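Local coordinates for aldehyde dehydrogenase family protein (PDB 6X9L), which oxidises long-chain aliphatic aldehydes, octanal among those it binds, with NAD+ as the electron acceptor, at residues G83-L88 against H199-P204; I318-P323 against G362-H367; G331-E336 against F371-T376. The protein carries 1 engineered substitution. One frame throughout, in Å; residues are numbered along the deposited sequence.

Contact 1 (G83-L88 against H199-P204)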
loop_
_atom_site.group_PDB
_atom_site.type_symbol
_atom_site.label_atom_id
_atom_site.label_comp_id
_atom_site.label_asym_id
_atom_site.label_seq_id
_atom_site.Cartn_x
_atom_site.Cartn_y
_atom_site.Cartn_z
ATOM N N GLY A 83 -18.936 19.562 6.233
ATOM C CA GLY A 83 -20.364 19.585 6.480
ATOM C C GLY A 83 -21.092 20.470 5.490
ATOM O O GLY A 83 -22.137 20.091 4.952
ATOM N N ARG A 84 -20.531 21.655 5.215
ATOM C CA ARG A 84 -21.167 22.609 4.310
ATOM C C ARG A 84 -21.164 22.098 2.873
ATOM O O ARG A 84 -22.170 22.209 2.162
ATOM C CB ARG A 84 -20.457 23.957 4.412
ATOM C CG ARG A 84 -20.920 24.981 3.432
ATOM C CD ARG A 84 -22.395 25.270 3.593
ATOM N NE ARG A 84 -22.789 26.419 2.782
ATOM C CZ ARG A 84 -24.043 26.724 2.453
ATOM N NH1 ARG A 84 -25.059 25.965 2.853
ATOM N NH2 ARG A 84 -24.275 27.793 1.709
ATOM N N ILE A 85 -20.039 21.551 2.421
ATOM C CA ILE A 85 -20.027 20.834 1.151
ATOM C C ILE A 85 -21.205 19.861 1.057
ATOM O O ILE A 85 -21.897 19.798 0.035
ATOM C CB ILE A 85 -18.680 20.110 0.971
ATOM C CG1 ILE A 85 -17.571 21.141 0.752
ATOM C CG2 ILE A 85 -18.747 19.122 -0.183
ATOM C CD1 ILE A 85 -16.218 20.533 0.737
ATOM N N HIS A 86 -21.442 19.073 2.112
ATOM C CA HIS A 86 -22.536 18.100 2.078
ATOM C C HIS A 86 -23.897 18.780 1.938
ATOM O O HIS A 86 -24.772 18.293 1.207
ATOM C CB HIS A 86 -22.517 17.219 3.328
ATOM C CG HIS A 86 -23.674 16.267 3.420
ATOM N ND1 HIS A 86 -24.805 16.536 4.161
ATOM C CD2 HIS A 86 -23.868 15.043 2.872
ATOM C CE1 HIS A 86 -25.649 15.523 4.056
ATOM N NE2 HIS A 86 -25.106 14.605 3.276
ATOM N N GLU A 87 -24.112 19.889 2.654
ATOM C CA GLU A 87 -25.360 20.628 2.488
ATOM C C GLU A 87 -25.551 21.052 1.040
ATOM O O GLU A 87 -26.661 20.963 0.499
ATOM C CB GLU A 87 -25.380 21.856 3.390
ATOM C CG GLU A 87 -25.328 21.572 4.867
ATOM C CD GLU A 87 -25.038 22.829 5.671
ATOM O OE1 GLU A 87 -25.184 23.935 5.113
ATOM O OE2 GLU A 87 -24.647 22.711 6.854
ATOM N N LEU A 88 -24.475 21.509 0.395
ATOM C CA LEU A 88 -24.594 22.049 -0.952
ATOM C C LEU A 88 -24.889 20.947 -1.965
ATOM O O LEU A 88 -25.657 21.148 -2.913
ATOM C CB LEU A 88 -23.318 22.807 -1.309
ATOM C CG LEU A 88 -23.418 24.335 -1.387
ATOM C CD1 LEU A 88 -24.545 24.866 -0.500
ATOM C CD2 LEU A 88 -22.089 24.967 -1.006
ATOM N N HIS A 199 -16.028 25.252 -4.044
ATOM C CA HIS A 199 -15.721 26.678 -3.998
ATOM C C HIS A 199 -16.760 27.434 -3.176
ATOM O O HIS A 199 -16.420 28.170 -2.238
ATOM C CB HIS A 199 -15.652 27.255 -5.408
ATOM C CG HIS A 199 -15.409 28.730 -5.429
ATOM N ND1 HIS A 199 -14.176 29.280 -5.146
ATOM C CD2 HIS A 199 -16.242 29.771 -5.666
ATOM C CE1 HIS A 199 -14.255 30.595 -5.223
ATOM N NE2 HIS A 199 -15.499 30.920 -5.533
ATOM N N ASP A 200 -18.039 27.263 -3.527
ATOM C CA ASP A 200 -19.127 27.926 -2.820
ATOM C C ASP A 200 -19.217 27.482 -1.362
ATOM O O ASP A 200 -19.637 28.260 -0.500
ATOM C CB ASP A 200 -20.441 27.657 -3.552
ATOM C CG ASP A 200 -20.507 28.341 -4.910
ATOM O OD1 ASP A 200 -19.737 29.297 -5.143
ATOM O OD2 ASP A 200 -21.341 27.939 -5.747
ATOM N N ALA A 201 -18.808 26.251 -1.058
ATOM C CA ALA A 201 -18.864 25.747 0.308
ATOM C C ALA A 201 -17.813 26.372 1.221
ATOM O O ALA A 201 -17.929 26.235 2.444
ATOM C CB ALA A 201 -18.720 24.218 0.304
ATOM N N GLY A 202 -16.798 27.028 0.669
ATOM C CA GLY A 202 -15.787 27.703 1.462
ATOM C C GLY A 202 -14.450 26.997 1.621
ATOM O O GLY A 202 -13.759 27.239 2.616
ATOM N N LEU A 203 -14.066 26.146 0.693
ATOM C CA LEU A 203 -12.824 25.405 0.849
ATOM C C LEU A 203 -11.647 26.292 0.457
ATOM O O LEU A 203 -11.625 26.819 -0.654
ATOM C CB LEU A 203 -12.863 24.153 -0.012
ATOM C CG LEU A 203 -11.831 23.056 0.200
ATOM C CD1 LEU A 203 -12.047 22.338 1.533
ATOM C CD2 LEU A 203 -11.942 22.106 -0.972
ATOM N N PRO A 204 -10.642 26.448 1.319
ATOM C CA PRO A 204 -9.588 27.422 1.039
ATOM C C PRO A 204 -8.918 27.142 -0.285
ATOM O O PRO A 204 -8.703 25.976 -0.663
ATOM C CB PRO A 204 -8.614 27.230 2.215
ATOM C CG PRO A 204 -9.392 26.536 3.280
ATOM C CD PRO A 204 -10.368 25.663 2.537
#

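Contact 2 (I318-P323 against G362-H367)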
loop_
_atom_site.group_PDB
_atom_site.type_symbol
_atom_site.label_atom_id
_atom_site.label_comp_id
_atom_site.label_asym_id
_atom_site.label_seq_id
_atom_site.Cartn_x
_atom_site.Cartn_y
_atom_site.Cartn_z
ATOM N N ILE A 318 -37.190 -5.259 -17.766
ATOM C CA ILE A 318 -36.450 -4.025 -17.536
ATOM C C ILE A 318 -36.761 -3.041 -18.658
ATOM O O ILE A 318 -36.622 -3.360 -19.849
ATOM C CB ILE A 318 -34.940 -4.286 -17.431
ATOM C CG1 ILE A 318 -34.656 -5.584 -16.675
ATOM C CG2 ILE A 318 -34.276 -3.141 -16.697
ATOM C CD1 ILE A 318 -33.178 -5.794 -16.389
ATOM N N VAL A 319 -37.212 -1.851 -18.277
ATOM C CA VAL A 319 -37.495 -0.790 -19.236
ATOM C C VAL A 319 -36.165 -0.130 -19.576
ATOM O O VAL A 319 -35.520 0.464 -18.706
ATOM C CB VAL A 319 -38.494 0.226 -18.671
ATOM C CG1 VAL A 319 -38.801 1.306 -19.687
ATOM C CG2 VAL A 319 -39.770 -0.489 -18.219
ATOM N N VAL A 320 -35.739 -0.264 -20.830
ATOM C CA VAL A 320 -34.540 0.395 -21.342
ATOM C C VAL A 320 -34.990 1.501 -22.273
ATOM O O VAL A 320 -35.719 1.250 -23.235
ATOM C CB VAL A 320 -33.617 -0.575 -22.085
ATOM C CG1 VAL A 320 -32.354 0.153 -22.527
ATOM C CG2 VAL A 320 -33.289 -1.777 -21.210
ATOM N N GLY A 321 -34.559 2.720 -22.007
ATOM C CA GLY A 321 -34.909 3.768 -22.938
ATOM C C GLY A 321 -34.334 5.107 -22.560
ATOM O O GLY A 321 -33.272 5.183 -21.928
ATOM N N ASP A 322 -35.056 6.159 -22.940
ATOM C CA ASP A 322 -34.597 7.526 -22.787
ATOM C C ASP A 322 -34.381 7.870 -21.316
ATOM O O ASP A 322 -35.336 7.816 -20.526
ATOM C CB ASP A 322 -35.614 8.459 -23.417
ATOM C CG ASP A 322 -35.290 9.919 -23.191
ATOM O OD1 ASP A 322 -34.114 10.242 -22.898
ATOM O OD2 ASP A 322 -36.229 10.736 -23.299
ATOM N N PRO A 323 -33.163 8.240 -20.910
ATOM C CA PRO A 323 -32.928 8.576 -19.496
ATOM C C PRO A 323 -33.711 9.793 -19.025
ATOM O O PRO A 323 -33.811 10.019 -17.812
ATOM C CB PRO A 323 -31.417 8.834 -19.435
ATOM C CG PRO A 323 -30.876 8.484 -20.794
ATOM C CD PRO A 323 -32.003 8.551 -21.758
ATOM N N GLY A 362 -26.551 -6.099 -30.837
ATOM C CA GLY A 362 -27.364 -5.119 -31.532
ATOM C C GLY A 362 -27.927 -4.057 -30.606
ATOM O O GLY A 362 -28.186 -4.291 -29.417
ATOM N N ARG A 363 -28.118 -2.862 -31.153
ATOM C CA ARG A 363 -28.853 -1.839 -30.427
ATOM C C ARG A 363 -30.250 -2.338 -30.063
ATOM O O ARG A 363 -30.864 -3.122 -30.789
ATOM C CB ARG A 363 -28.939 -0.558 -31.257
ATOM C CG ARG A 363 -27.776 0.370 -30.963
ATOM C CD ARG A 363 -27.491 1.359 -32.060
ATOM N NE ARG A 363 -26.052 1.604 -32.168
ATOM C CZ ARG A 363 -25.467 2.785 -32.013
ATOM N NH1 ARG A 363 -26.192 3.860 -31.750
ATOM N NH2 ARG A 363 -24.154 2.891 -32.134
ATOM N N VAL A 364 -30.744 -1.872 -28.917
ATOM C CA VAL A 364 -32.109 -2.169 -28.496
ATOM C C VAL A 364 -33.101 -1.601 -29.498
ATOM O O VAL A 364 -33.041 -0.416 -29.853
ATOM C CB VAL A 364 -32.378 -1.589 -27.104
ATOM C CG1 VAL A 364 -33.843 -1.800 -26.713
ATOM C CG2 VAL A 364 -31.402 -2.155 -26.098
ATOM N N GLN A 365 -34.041 -2.444 -29.935
ATOM C CA GLN A 365 -34.985 -2.058 -30.975
ATOM C C GLN A 365 -35.809 -0.854 -30.529
ATOM O O GLN A 365 -36.292 -0.800 -29.397
ATOM C CB GLN A 365 -35.875 -3.260 -31.283
ATOM C CG GLN A 365 -36.998 -3.032 -32.247
ATOM C CD GLN A 365 -37.700 -4.334 -32.568
ATOM O OE1 GLN A 365 -38.103 -5.072 -31.670
ATOM N NE2 GLN A 365 -37.810 -4.643 -33.847
ATOM N N GLY A 366 -35.966 0.127 -31.412
ATOM C CA GLY A 366 -36.695 1.335 -31.066
ATOM C C GLY A 366 -35.863 2.431 -30.423
ATOM O O GLY A 366 -36.377 3.543 -30.213
ATOM N N HIS A 367 -34.608 2.136 -30.074
ATOM C CA HIS A 367 -33.601 3.126 -29.696
ATOM C C HIS A 367 -32.359 2.861 -30.543
ATOM O O HIS A 367 -31.313 2.461 -30.021
ATOM C CB HIS A 367 -33.278 3.057 -28.217
ATOM C CG HIS A 367 -34.450 3.331 -27.340
ATOM N ND1 HIS A 367 -35.256 2.327 -26.837
ATOM C CD2 HIS A 367 -34.970 4.497 -26.887
ATOM C CE1 HIS A 367 -36.213 2.862 -26.101
ATOM N NE2 HIS A 367 -36.059 4.177 -26.111
#

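Contact 3 (G331-E336 against F371-T376)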
loop_
_atom_site.group_PDB
_atom_site.type_symbol
_atom_site.label_atom_id
_atom_site.label_comp_id
_atom_site.label_asym_id
_atom_site.label_seq_id
_atom_site.Cartn_x
_atom_site.Cartn_y
_atom_site.Cartn_z
ATOM N N GLY A 331 -30.652 3.293 -18.872
ATOM C CA GLY A 331 -30.319 4.133 -19.996
ATOM C C GLY A 331 -29.358 3.405 -20.918
ATOM O O GLY A 331 -29.284 2.177 -20.910
ATOM N N PRO A 332 -28.619 4.136 -21.743
ATOM C CA PRO A 332 -27.664 3.486 -22.642
ATOM C C PRO A 332 -26.344 3.194 -21.933
ATOM O O PRO A 332 -26.070 3.666 -20.822
ATOM C CB PRO A 332 -27.479 4.512 -23.760
ATOM C CG PRO A 332 -27.754 5.834 -23.104
ATOM C CD PRO A 332 -28.789 5.569 -22.043
ATOM N N ILE A 333 -25.531 2.360 -22.591
ATOM C CA ILE A 333 -24.135 2.286 -22.212
ATOM C C ILE A 333 -23.594 3.706 -22.260
ATOM O O ILE A 333 -24.086 4.550 -23.021
ATOM C CB ILE A 333 -23.364 1.334 -23.137
ATOM C CG1 ILE A 333 -23.785 -0.092 -22.825
ATOM C CG2 ILE A 333 -21.847 1.458 -22.932
ATOM C CD1 ILE A 333 -23.395 -0.503 -21.424
ATOM N N ALA A 334 -22.604 3.990 -21.407
ATOM C CA ALA A 334 -22.203 5.365 -21.119
ATOM C C ALA A 334 -21.520 6.081 -22.288
ATOM O O ALA A 334 -21.528 7.321 -22.317
ATOM C CB ALA A 334 -21.272 5.373 -19.911
ATOM N N ASN A 335 -20.924 5.346 -23.234
ATOM C CA ASN A 335 -20.180 5.969 -24.326
ATOM C C ASN A 335 -19.836 4.950 -25.416
ATOM O O ASN A 335 -19.879 3.727 -25.210
ATOM C CB ASN A 335 -18.899 6.658 -23.825
ATOM C CG ASN A 335 -18.034 5.769 -22.913
ATOM O OD1 ASN A 335 -17.365 4.847 -23.382
ATOM N ND2 ASN A 335 -18.016 6.083 -21.610
ATOM N N GLU A 336 -19.462 5.489 -26.583
ATOM C CA GLU A 336 -19.303 4.674 -27.785
ATOM C C GLU A 336 -18.238 3.594 -27.610
ATOM O O GLU A 336 -18.441 2.433 -27.995
ATOM C CB GLU A 336 -18.967 5.567 -28.974
ATOM C CG GLU A 336 -18.780 4.770 -30.247
ATOM C CD GLU A 336 -18.929 5.607 -31.491
ATOM O OE1 GLU A 336 -18.653 6.828 -31.432
ATOM O OE2 GLU A 336 -19.331 5.033 -32.528
ATOM N N PHE A 371 -26.404 4.547 -27.432
ATOM C CA PHE A 371 -25.650 3.317 -27.181
ATOM C C PHE A 371 -26.427 2.308 -26.365
ATOM O O PHE A 371 -25.896 1.677 -25.452
ATOM C CB PHE A 371 -24.322 3.670 -26.519
ATOM C CG PHE A 371 -23.498 4.593 -27.363
ATOM C CD1 PHE A 371 -23.207 4.255 -28.690
ATOM C CD2 PHE A 371 -23.100 5.827 -26.883
ATOM C CE1 PHE A 371 -22.497 5.108 -29.500
ATOM C CE2 PHE A 371 -22.392 6.688 -27.693
ATOM C CZ PHE A 371 -22.093 6.325 -29.007
ATOM N N TYR A 372 -27.689 2.127 -26.726
ATOM C CA TYR A 372 -28.584 1.269 -25.971
ATOM C C TYR A 372 -28.229 -0.194 -26.211
ATOM O O TYR A 372 -28.204 -0.648 -27.359
ATOM C CB TYR A 372 -30.019 1.568 -26.388
ATOM C CG TYR A 372 -30.495 2.945 -25.976
ATOM C CD1 TYR A 372 -31.020 3.172 -24.705
ATOM C CD2 TYR A 372 -30.415 4.022 -26.850
ATOM C CE1 TYR A 372 -31.456 4.425 -24.321
ATOM C CE2 TYR A 372 -30.849 5.268 -26.480
ATOM C CZ TYR A 372 -31.365 5.463 -25.212
ATOM O OH TYR A 372 -31.787 6.705 -24.842
ATOM N N THR A 373 -27.971 -0.935 -25.139
ATOM C CA THR A 373 -27.497 -2.312 -25.228
ATOM C C THR A 373 -28.519 -3.251 -24.590
ATOM O O THR A 373 -29.125 -2.925 -23.570
ATOM C CB THR A 373 -26.119 -2.447 -24.547
ATOM O OG1 THR A 373 -25.124 -1.772 -25.332
ATOM C CG2 THR A 373 -25.715 -3.893 -24.400
ATOM N N ARG A 374 -28.726 -4.401 -25.182
ATOM C CA ARG A 374 -29.764 -5.296 -24.668
ATOM C C ARG A 374 -29.283 -5.997 -23.400
ATOM O O ARG A 374 -28.151 -6.476 -23.363
ATOM C CB ARG A 374 -30.138 -6.326 -25.718
ATOM C CG ARG A 374 -30.534 -5.708 -27.047
ATOM C CD ARG A 374 -30.470 -6.720 -28.187
ATOM N NE ARG A 374 -31.367 -7.853 -28.014
ATOM C CZ ARG A 374 -31.258 -8.982 -28.707
ATOM N NH1 ARG A 374 -30.274 -9.103 -29.583
ATOM N NH2 ARG A 374 -32.112 -9.989 -28.526
ATOM N N PRO A 375 -30.104 -6.068 -22.349
ATOM C CA PRO A 375 -29.740 -6.865 -21.163
ATOM C C PRO A 375 -29.598 -8.332 -21.527
ATOM O O PRO A 375 -30.539 -8.954 -22.018
ATOM C CB PRO A 375 -30.919 -6.631 -20.213
ATOM C CG PRO A 375 -31.488 -5.316 -20.640
ATOM C CD PRO A 375 -31.347 -5.309 -22.131
ATOM N N THR A 376 -28.414 -8.895 -21.271
ATOM C CA THR A 376 -28.064 -10.199 -21.817
ATOM C C THR A 376 -27.729 -11.191 -20.711
ATOM O O THR A 376 -27.024 -10.858 -19.746
ATOM C CB THR A 376 -26.893 -10.088 -22.802
ATOM O OG1 THR A 376 -27.249 -9.168 -23.833
ATOM C CG2 THR A 376 -26.621 -11.432 -23.456
HETATM O O HOH W 1 -28.745 0.167 -22.668
#

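Contact 1 (G83-L88 against H199-P204)
Apolar packing carries this contact, and the methyl of Ala201 is its centre. From the last turn of helix 188-201 CB points into the neighbouring helix and meets Ile85 CG1 at 3.3 Å. That branch lies beside the backbone N (chi1 -69°), which swings it round to the methyl although the Ile85 CB itself leaves its backbone obliquely to the other segment. One turn on, Leu88 CD2 touches the same residue, 3.5 Å from Ala201 N and 3.7 Å from Ala201 CB, and brushes the Asp200 CB as well. Arg84 adds the aliphatic part of its chain: with CG anti to the backbone N (chi1 174°), CG rests 3.4 Å from Ala201 O.

The charged ends turn to other partners. Arg84 NH1 makes a salt bridge with Glu87 OE1 at 3.0 Å, the oxygen lying near the guanidinium plane, while Leu88 CD1 sits over the centre of one guanidinium face, 3.4 Å above it. Asp200 OD1 is bonded to Gln196 of its own helix, while OD2 forms a salt bridge with Arg92, just past the end of helix 75-91, so this charge pair runs between the two helices as well.

In the backbone, Gly202 N reaches back to His199 O at 3.1 Å, and Gly202 takes a positive phi of 102°, so the helix ends in a Schellman motif. Ile85 also touches Val123 of helix 117-129, and Leu203 goes on to Trp70 of helix 53-71. Helix 188-201 is the connecting helix of a beta-alpha-beta crossover between the parallel strands 178-182 and 208-210 in the Rossmann-like part of the aldehyde dehydrogenase fold, and here its C-terminal end docks on helix 75-91.

Contact 2 (I318-P323 against G362-H367)
Arg363 NH1 is gripped by two partners, a salt bridge to Glu42 OE2 and a hydrogen bond to Glu368 O, which anchor the loop 362-367 through a side chain that does not touch 318-323. The same loop is folded by a type II turn from Val364 to His367, closed by His367 N on Val364 O at 3.0 Å, with Gly366 supplying the positive phi of 88°. The turn brings the side chains of Val364 and His367 to bear on the segment 318-323.

His367 does most of the touching. Its CG lies beside the backbone N (chi1 -61°), which carries the imidazole over to Gly321, and Gly321 CA sits over one ring face, 3.8 Å from the centroid, in a CH-pi contact. Since Gly321 has no side chain, the ring can lie directly against its backbone, NE2 being 3.4 Å from Gly321 CA. Val320 O comes up obliquely, 3.3 Å from His367 CE1. Beside the ring, Val320 CG1 and Val364 CG2 meet tip to tip, a looser contact at 4.4 Å.

The Asp322 carboxylate turns back to its own loop, where OD1 takes Gln324 N. The His367 ring also meets that of Tyr372, their planes at about 35°. This surface contact joins two connections, one running from helix 304-316 to helix 336-351, the other from strand 355-358 to strand 376-379.

Contact 3 (G331-E336 against F371-T376)
Gly331 opens the contact through water: its O accepts from water 1 at 2.7 Å, and the water in turn accepts from Thr373 N at 2.8 Å, bridging the two backbones. Pro332 comes next, its ring alongside Tyr372 and pointing the same way. Pro332 CB stands over the middle of the tyrosine face, 3.9 Å from the centroid and 11° off the normal, a CH-pi contact, and Pro332 CD lies 3.7 Å from Tyr372 CE1.

Ile333 N makes the direct backbone bond, to Phe371 O at 3.0 Å with an N-H...O angle of 141°, so it is somewhat bent; the donor also stands above the carbonyl plane and not on a lone pair. Ile333 CG1, beside its backbone N, crosses obliquely to reach Thr373 OG1 at 3.3 Å, while Ile333 O lies at the edge of the Phe371 ring. In the aldehyde dehydrogenase fold this is where the lead-in to helix 336-351 is tied to the lead-in to strand 376-379 of the seven-stranded sheet.

Ala334 N bonds Gln289 OE1, and its side chain touches Trp158, an NAD+-binding residue. Asn335 is the N-cap of helix 336-351, its OD1 accepting from Gln338 N. Glu336 then crosses the Phe371 ring: CA lies 3.5 Å above one face, toward the rim, and CB 3.2 Å from Phe371 CZ. With CG anti to the backbone N (chi1 180°), the chain runs on extended to OE2, which His340 NE2 holds.

Overall arrangement
From the N terminus, contact 1 comes first: once the chain reaches 199-204 it closes a long loop back onto 83-88, joining helix 75-91 to the end of helix 188-201. It lies about 20 Å or more, nearest atoms, from the other two and is finished before they begin. Contacts 2 and 3 cross, their segments alternating as 318-323, 331-336, 362-367 and 371-376. The span before helix 336-351 is thereby fastened twice to the span between strands 355-358 and 376-379. They also touch, centres about 8 Å apart, with a probable hydrogen bond from Val364 N to Tyr372 O and Gly321 O packed on Tyr372.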